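Local coordinates for isochorismatase family protein (Enterococcus faecalis, PDB 2A67) that probably acts as a hydrolase of the isochorismatase family, although its substrate is not established, at residues I106-E112 against T135-L139; C129-P133 against F161-L165. All coordinates share one frame. Numbering follows the deposited sequence.

Interaction 1. Residues I106-E112 against T135-L139; sequences IAGVQTE and TTSTL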
ATOM      1  N   ILE D 106      -2.969   9.564 -10.804  1.00 26.91           N
ATOM      2  CA  ILE D 106      -3.793   8.387 -10.508  1.00 26.41           C
ATOM      3  C   ILE D 106      -5.197   8.730 -10.027  1.00 26.96           C
ATOM      4  O   ILE D 106      -5.401   9.630  -9.210  1.00 25.55           O
ATOM      5  CB  ILE D 106      -3.046   7.494  -9.471  1.00 26.52           C
ATOM      6  CG1 ILE D 106      -1.740   6.974 -10.103  1.00 26.72           C
ATOM      7  CG2 ILE D 106      -3.923   6.251  -9.025  1.00 26.40           C
ATOM      8  CD1 ILE D 106      -0.654   6.494  -9.141  1.00 27.05           C
ATOM      9  N   ALA D 107      -6.180   7.968 -10.501  1.00 26.32           N
ATOM     10  CA  ALA D 107      -7.568   8.097 -10.051  1.00 26.40           C
ATOM     11  C   ALA D 107      -8.181   6.684 -10.128  1.00 26.24           C
ATOM     12  O   ALA D 107      -7.633   5.807 -10.820  1.00 25.54           O
ATOM     13  CB  ALA D 107      -8.338   9.087 -10.973  1.00 26.23           C
ATOM     14  N   GLY D 108      -9.232   6.448  -9.353  1.00 27.02           N
ATOM     15  CA  GLY D 108     -10.070   5.241  -9.590  1.00 27.29           C
ATOM     16  C   GLY D 108     -10.762   4.791  -8.350  1.00 27.28           C
ATOM     17  O   GLY D 108     -10.939   5.562  -7.415  1.00 24.99           O
ATOM     18  N   VAL D 109     -11.121   3.502  -8.347  1.00 28.39           N
ATOM     19  CA  VAL D 109     -11.860   2.836  -7.278  1.00 29.01           C
ATOM     20  C   VAL D 109     -11.262   1.425  -7.158  1.00 28.95           C
ATOM     21  O   VAL D 109     -10.649   0.946  -8.119  1.00 28.99           O
ATOM     22  CB  VAL D 109     -13.402   2.723  -7.634  1.00 30.78           C
ATOM     23  CG1 VAL D 109     -14.009   4.137  -7.937  1.00 28.31           C
ATOM     24  CG2 VAL D 109     -13.580   1.834  -8.870  1.00 29.88           C
ATOM     25  N   GLN D 110     -11.356   0.794  -5.987  1.00 27.85           N
ATOM     26  CA  GLN D 110     -11.823   1.452  -4.764  1.00 28.53           C
ATOM     27  C   GLN D 110     -10.620   2.067  -4.053  1.00 27.86           C
ATOM     28  O   GLN D 110      -9.551   1.486  -4.061  1.00 28.40           O
ATOM     29  CB  GLN D 110     -12.502   0.439  -3.804  1.00 27.91           C
ATOM     30  CG  GLN D 110     -13.925   0.080  -4.253  1.00 30.00           C
ATOM     31  CD  GLN D 110     -14.483  -1.061  -3.443  1.00 33.07           C
ATOM     32  OE1 GLN D 110     -14.840  -0.916  -2.273  1.00 34.20           O
ATOM     33  NE2 GLN D 110     -14.509  -2.216  -4.050  1.00 28.75           N
ATOM     34  N   THR D 111     -10.854   3.186  -3.371  1.00 27.55           N
ATOM     35  CA  THR D 111      -9.827   3.947  -2.596  1.00 28.31           C
ATOM     36  C   THR D 111      -8.838   3.082  -1.832  1.00 27.61           C
ATOM     37  O   THR D 111      -7.618   3.207  -1.995  1.00 26.05           O
ATOM     38  CB  THR D 111     -10.541   4.830  -1.540  1.00 28.40           C
ATOM     39  OG1 THR D 111     -11.483   5.673  -2.214  1.00 28.57           O
ATOM     40  CG2 THR D 111      -9.549   5.662  -0.658  1.00 27.79           C
ATOM     41  N   GLU D 112      -9.372   2.252  -0.934  1.00 26.72           N
ATOM     42  CA  GLU D 112      -8.517   1.551   0.005  1.00 26.92           C
ATOM     43  C   GLU D 112      -7.933   0.243  -0.543  1.00 26.51           C
ATOM     44  O   GLU D 112      -7.041  -0.324   0.059  1.00 27.66           O
ATOM     45  CB  GLU D 112      -9.259   1.288   1.318  1.00 27.23           C
ATOM     46  CG  GLU D 112     -10.286   0.114   1.250  1.00 29.32           C
ATOM     47  CD  GLU D 112     -11.694   0.543   0.806  1.00 32.80           C
ATOM     48  OE1 GLU D 112     -11.835   1.339  -0.143  1.00 28.27           O
ATOM     49  OE2 GLU D 112     -12.681   0.061   1.411  1.00 31.50           O
ATOM     50  N   THR D 135     -10.961  12.305  -6.845  1.00 31.47           N
ATOM     51  CA  THR D 135     -11.040  11.455  -8.025  1.00 29.90           C
ATOM     52  C   THR D 135     -10.927   9.967  -7.594  1.00 29.66           C
ATOM     53  O   THR D 135     -10.573   9.111  -8.378  1.00 30.30           O
ATOM     54  CB  THR D 135      -9.989  11.839  -9.125  1.00 28.78           C
ATOM     55  OG1 THR D 135      -8.685  11.798  -8.537  1.00 27.68           O
ATOM     56  CG2 THR D 135     -10.312  13.238  -9.799  1.00 27.86           C
ATOM     57  N   THR D 136     -11.175   9.686  -6.321  1.00 30.08           N
ATOM     58  CA  THR D 136     -11.329   8.266  -5.894  1.00 30.12           C
ATOM     59  C   THR D 136     -12.662   8.087  -5.186  1.00 29.78           C
ATOM     60  O   THR D 136     -13.259   9.049  -4.697  1.00 29.47           O
ATOM     61  CB  THR D 136     -10.181   7.723  -4.977  1.00 29.03           C
ATOM     62  OG1 THR D 136     -10.407   8.124  -3.625  1.00 32.49           O
ATOM     63  CG2 THR D 136      -8.827   8.208  -5.408  1.00 30.32           C
ATOM     64  N   SER D 137     -13.139   6.843  -5.135  1.00 29.08           N
ATOM     65  CA  SER D 137     -14.370   6.587  -4.400  1.00 29.35           C
ATOM     66  C   SER D 137     -14.312   5.139  -3.929  1.00 28.99           C
ATOM     67  O   SER D 137     -13.456   4.365  -4.380  1.00 28.27           O
ATOM     68  CB  SER D 137     -15.586   6.848  -5.289  1.00 28.25           C
ATOM     69  OG  SER D 137     -16.797   6.462  -4.651  1.00 33.63           O
ATOM     70  N   THR D 138     -15.214   4.821  -3.005  1.00 29.80           N
ATOM     71  CA  THR D 138     -15.326   3.502  -2.372  1.00 29.12           C
ATOM     72  C   THR D 138     -16.732   3.384  -1.749  1.00 30.99           C
ATOM     73  O   THR D 138     -17.598   4.233  -1.997  1.00 30.17           O
ATOM     74  CB  THR D 138     -14.173   3.239  -1.357  1.00 28.24           C
ATOM     75  OG1 THR D 138     -14.083   1.843  -1.095  1.00 29.75           O
ATOM     76  CG2 THR D 138     -14.251   4.059  -0.042  1.00 25.08           C
ATOM     77  N   LEU D 139     -16.943   2.318  -0.970  1.00 33.50           N
ATOM     78  CA  LEU D 139     -18.248   1.915  -0.409  1.00 34.85           C
ATOM     79  C   LEU D 139     -18.181   1.962   1.106  1.00 35.97           C
ATOM     80  O   LEU D 139     -17.093   1.782   1.677  1.00 35.40           O
ATOM     81  CB  LEU D 139     -18.561   0.477  -0.848  1.00 34.37           C
ATOM     82  CG  LEU D 139     -18.444   0.141  -2.344  1.00 34.50           C
ATOM     83  CD1 LEU D 139     -18.413  -1.350  -2.578  1.00 38.12           C
ATOM     84  CD2 LEU D 139     -19.573   0.752  -3.164  1.00 35.66           C
TER
HETATM   85  O   HOH W   1      -6.368  12.056  -9.957  1.00 25.58           O
HETATM   86  O   HOH W   2     -15.233  -0.331   1.107  1.00 31.75           O
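Glu-112 folds back at the start of its helix, with chi1 in p and chi2 in m. This brings its carboxylate to Thr-138, whose OG1 donates a very short 2.5 Å hydrogen bond to Glu-112 OE1. Thr-111, in the m rotamer, puts OG1 3.0 Å from Thr-136 OG1, a hydroxyl pair hydrogen bond. Thr-136 OG1 also bonds Glu-154. Ser-137 takes the t rotamer and its OG reaches the carbonyl of Tyr-24 instead. Water 1 links Ile-106 O with Thr-135 OG1, which also bonds Thr-132 O. Gly-108 pairs with Thr-136 in parallel, and Gly-108 N donates to Thr-135 O (3.1 Å). Past the strand, Thr-111 N, at the start of the helix, donates to Ser-137 O (3.0 Å). At the backbone angles of Gly-108, a CB would jam against the carbonyl of Ala-107. A cis peptide joins Val-109 to Gln-110, the N-cap residue. A cis peptide here is characteristic of isochorismatase-like hydrolases, where it lies close to the active site. The contact joins the C-terminal ends of the two strands of the beta-alpha-beta unit 103-109, 111-125, 128-137. Strand 5-10 bonds the far side of strand 103-109. Helix 146-157 packs on Thr-111 and Glu-112, and helix 26-42 touches Ala-107 and Thr-135.

Interaction 2. Residues C129-P133 against F161-L165; sequences CLMTP and FLTFL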
ATOM      1  N   CYS D 129       4.289  10.285  -8.378  1.00 25.89           N
ATOM      2  CA  CYS D 129       2.827  10.134  -8.396  1.00 26.81           C
ATOM      3  C   CYS D 129       2.154  11.450  -8.068  1.00 26.52           C
ATOM      4  O   CYS D 129       2.676  12.225  -7.233  1.00 24.50           O
ATOM      5  CB  CYS D 129       2.379   9.040  -7.424  1.00 25.87           C
ATOM      6  SG  CYS D 129       3.109   7.461  -7.940  1.00 28.60           S
ATOM      7  N   LEU D 130       1.027  11.678  -8.756  1.00 25.32           N
ATOM      8  CA  LEU D 130       0.183  12.882  -8.635  1.00 25.90           C
ATOM      9  C   LEU D 130      -1.272  12.449  -8.505  1.00 27.31           C
ATOM     10  O   LEU D 130      -1.617  11.385  -8.939  1.00 27.14           O
ATOM     11  CB  LEU D 130       0.291  13.733  -9.902  1.00 25.03           C
ATOM     12  CG  LEU D 130       1.728  14.155 -10.299  1.00 24.48           C
ATOM     13  CD1 LEU D 130       1.652  14.790 -11.669  1.00 23.00           C
ATOM     14  CD2 LEU D 130       2.406  15.057  -9.268  1.00 23.35           C
HETATM   15  N   MSE D 131      -2.114  13.292  -7.935  1.00 27.97           N
HETATM   16  CA  MSE D 131      -3.531  13.027  -7.886  1.00 28.34           C
HETATM   17  C   MSE D 131      -4.365  14.315  -7.920  1.00 27.79           C
HETATM   18  O   MSE D 131      -4.062  15.271  -7.223  1.00 27.36           O
HETATM   19  CB  MSE D 131      -3.857  12.299  -6.596  1.00 26.35           C
HETATM   20  CG  MSE D 131      -5.313  11.914  -6.501  1.00 29.42           C
HETATM   21 SE   MSE D 131      -5.605  10.586  -5.055  1.00 33.20          SE
HETATM   22  CE  MSE D 131      -5.462   8.921  -6.083  1.00 27.38           C
ATOM     23  N   THR D 132      -5.439  14.319  -8.690  1.00 28.05           N
ATOM     24  CA  THR D 132      -6.414  15.412  -8.626  1.00 29.15           C
ATOM     25  C   THR D 132      -7.313  15.096  -7.433  1.00 29.57           C
ATOM     26  O   THR D 132      -7.833  13.971  -7.318  1.00 30.67           O
ATOM     27  CB  THR D 132      -7.203  15.517  -9.970  1.00 27.71           C
ATOM     28  OG1 THR D 132      -6.308  15.960 -10.989  1.00 28.08           O
ATOM     29  CG2 THR D 132      -8.397  16.476  -9.896  1.00 29.85           C
ATOM     30  N   PRO D 133      -7.520  16.077  -6.552  1.00 30.64           N
ATOM     31  CA  PRO D 133      -8.458  15.880  -5.459  1.00 31.51           C
ATOM     32  C   PRO D 133      -9.825  15.365  -5.933  1.00 32.61           C
ATOM     33  O   PRO D 133     -10.258  15.702  -7.031  1.00 33.23           O
ATOM     34  CB  PRO D 133      -8.589  17.319  -4.889  1.00 32.14           C
ATOM     35  CG  PRO D 133      -7.222  17.883  -5.114  1.00 30.21           C
ATOM     36  CD  PRO D 133      -6.925  17.434  -6.518  1.00 28.93           C
ATOM     37  N   PHE D 161       3.435   9.623  -0.656  1.00 25.25           N
ATOM     38  CA  PHE D 161       3.493   8.845  -1.880  1.00 25.52           C
ATOM     39  C   PHE D 161       3.263   9.680  -3.135  1.00 24.68           C
ATOM     40  O   PHE D 161       3.651   9.250  -4.236  1.00 24.77           O
ATOM     41  CB  PHE D 161       2.448   7.688  -1.909  1.00 23.41           C
ATOM     42  CG  PHE D 161       2.641   6.663  -0.798  1.00 24.71           C
ATOM     43  CD1 PHE D 161       3.690   5.764  -0.832  1.00 26.11           C
ATOM     44  CD2 PHE D 161       1.754   6.597   0.254  1.00 25.34           C
ATOM     45  CE1 PHE D 161       3.876   4.840   0.221  1.00 26.42           C
ATOM     46  CE2 PHE D 161       1.926   5.672   1.306  1.00 28.50           C
ATOM     47  CZ  PHE D 161       3.008   4.818   1.297  1.00 24.29           C
ATOM     48  N   LEU D 162       2.527  10.783  -2.988  1.00 24.39           N
ATOM     49  CA  LEU D 162       2.079  11.559  -4.166  1.00 24.51           C
ATOM     50  C   LEU D 162       1.861  13.028  -3.770  1.00 24.96           C
ATOM     51  O   LEU D 162       1.888  13.381  -2.598  1.00 26.29           O
ATOM     52  CB  LEU D 162       0.816  10.932  -4.833  1.00 24.15           C
ATOM     53  CG  LEU D 162      -0.478  10.726  -3.992  1.00 25.52           C
ATOM     54  CD1 LEU D 162      -1.139  12.096  -3.664  1.00 26.42           C
ATOM     55  CD2 LEU D 162      -1.458   9.867  -4.792  1.00 26.29           C
ATOM     56  N   THR D 163       1.702  13.882  -4.770  1.00 25.66           N
ATOM     57  CA  THR D 163       1.330  15.260  -4.537  1.00 24.15           C
ATOM     58  C   THR D 163      -0.074  15.440  -5.042  1.00 23.66           C
ATOM     59  O   THR D 163      -0.338  15.107  -6.196  1.00 23.44           O
ATOM     60  CB  THR D 163       2.253  16.213  -5.391  1.00 26.05           C
ATOM     61  OG1 THR D 163       3.635  15.949  -5.111  1.00 25.12           O
ATOM     62  CG2 THR D 163       1.941  17.720  -5.086  1.00 24.80           C
ATOM     63  N   PHE D 164      -0.945  16.069  -4.239  1.00 23.90           N
ATOM     64  CA  PHE D 164      -2.247  16.479  -4.736  1.00 24.20           C
ATOM     65  C   PHE D 164      -2.107  17.709  -5.572  1.00 26.94           C
ATOM     66  O   PHE D 164      -1.428  18.635  -5.176  1.00 23.73           O
ATOM     67  CB  PHE D 164      -3.228  16.721  -3.601  1.00 24.64           C
ATOM     68  CG  PHE D 164      -3.869  15.413  -3.125  1.00 24.18           C
ATOM     69  CD1 PHE D 164      -5.005  14.934  -3.741  1.00 25.65           C
ATOM     70  CD2 PHE D 164      -3.271  14.683  -2.104  1.00 24.79           C
ATOM     71  CE1 PHE D 164      -5.569  13.656  -3.351  1.00 23.74           C
ATOM     72  CE2 PHE D 164      -3.833  13.443  -1.667  1.00 26.80           C
ATOM     73  CZ  PHE D 164      -4.985  12.971  -2.292  1.00 25.08           C
ATOM     74  N   LEU D 165      -2.741  17.682  -6.742  1.00 28.23           N
ATOM     75  CA  LEU D 165      -2.686  18.775  -7.669  1.00 29.37           C
ATOM     76  C   LEU D 165      -3.596  19.928  -7.255  1.00 30.70           C
ATOM     77  O   LEU D 165      -4.608  19.727  -6.571  1.00 28.50           O
ATOM     78  CB  LEU D 165      -3.073  18.236  -9.052  1.00 28.79           C
ATOM     79  CG  LEU D 165      -2.031  17.242  -9.605  1.00 29.07           C
ATOM     80  CD1 LEU D 165      -2.498  16.719 -10.954  1.00 28.61           C
ATOM     81  CD2 LEU D 165      -0.625  17.837  -9.726  1.00 27.71           C
TER
HETATM   82  O   HOH W   3       5.624  10.309  -5.826  1.00 23.93           O
HETATM   83  O   HOH W   4       4.608  13.855  -6.460  1.00 28.27           O
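Met-131, a selenomethionine, lies at the apolar centre. Its SE atom is 3.5 Å from Phe-164 CE1 and 4.5 Å from the ring centroid, in an oblique Met-aromatic contact. Leu-162 adds to the same side: its CD2 lies 3.9 Å from Met-131 CB, and its CB 3.6 Å from Cys-129 CB. Pro-133 extends the cluster, with CG 3.9 Å from Phe-164 CD1. Leu-130 and Thr-163 point to the other face of the sheet. There Leu-130 CD2 meets Thr-163 CB at 4.0 Å and Leu-165 CD2 at 4.1 Å.

Between the faces runs parallel strand pairing, with Leu-130 opposite Thr-163 and Met-131 opposite Phe-164. Thr-163 N donates to Cys-129 O (3.1 Å), Met-131 N to Thr-163 O (3.1 Å) and Leu-165 N to Met-131 O (2.8 Å). The last is nearly straight, at 171°.

Water carries the pairing to the polar edge. Water 3 accepts from Cys-129 N and donates to Phe-161 O. Water 4 donates to Cys-129 O and bonds Thr-163 OG1. Thr-132 directs its OG1 to Glu-105.

The two strands belong to the beta-alpha-beta unit 128-137, 146-157, 163-164, and strand 163-164 is an outermost strand of the sheet within this chain. Helices 146-157 and 111-125 cover the Met-131 face: Trp-157 touches Met-131 and Leu-162, and Ile-119 touches Met-131. Helix 26-42 lies across the other face, where Arg-36 meets Leu-165. Phe-161 also meets His-83 of the second subunit.

Interactions 1 and 2 are successive steps across one parallel sheet and share strand 128-137. Their centres lie 13 Å apart, and their segments alternate along the chain. Ile-106 N and Leu-130 O, 2.9 Å apart, probably form a hydrogen bond that joins them directly. The Met-131 methyl CE bridges the two contacts, 3.2 Å from Ile-106 O and 3.5 Å from Thr-136 CG2. Thr-135 OG1 also bonds Thr-132 O. Interaction 1 holds the cis peptide and the start of helix 111-125, so in this family it probably lies nearer the active site. Interaction 2 instead adds strand 163-164, an edge strand of the sheet within this chain.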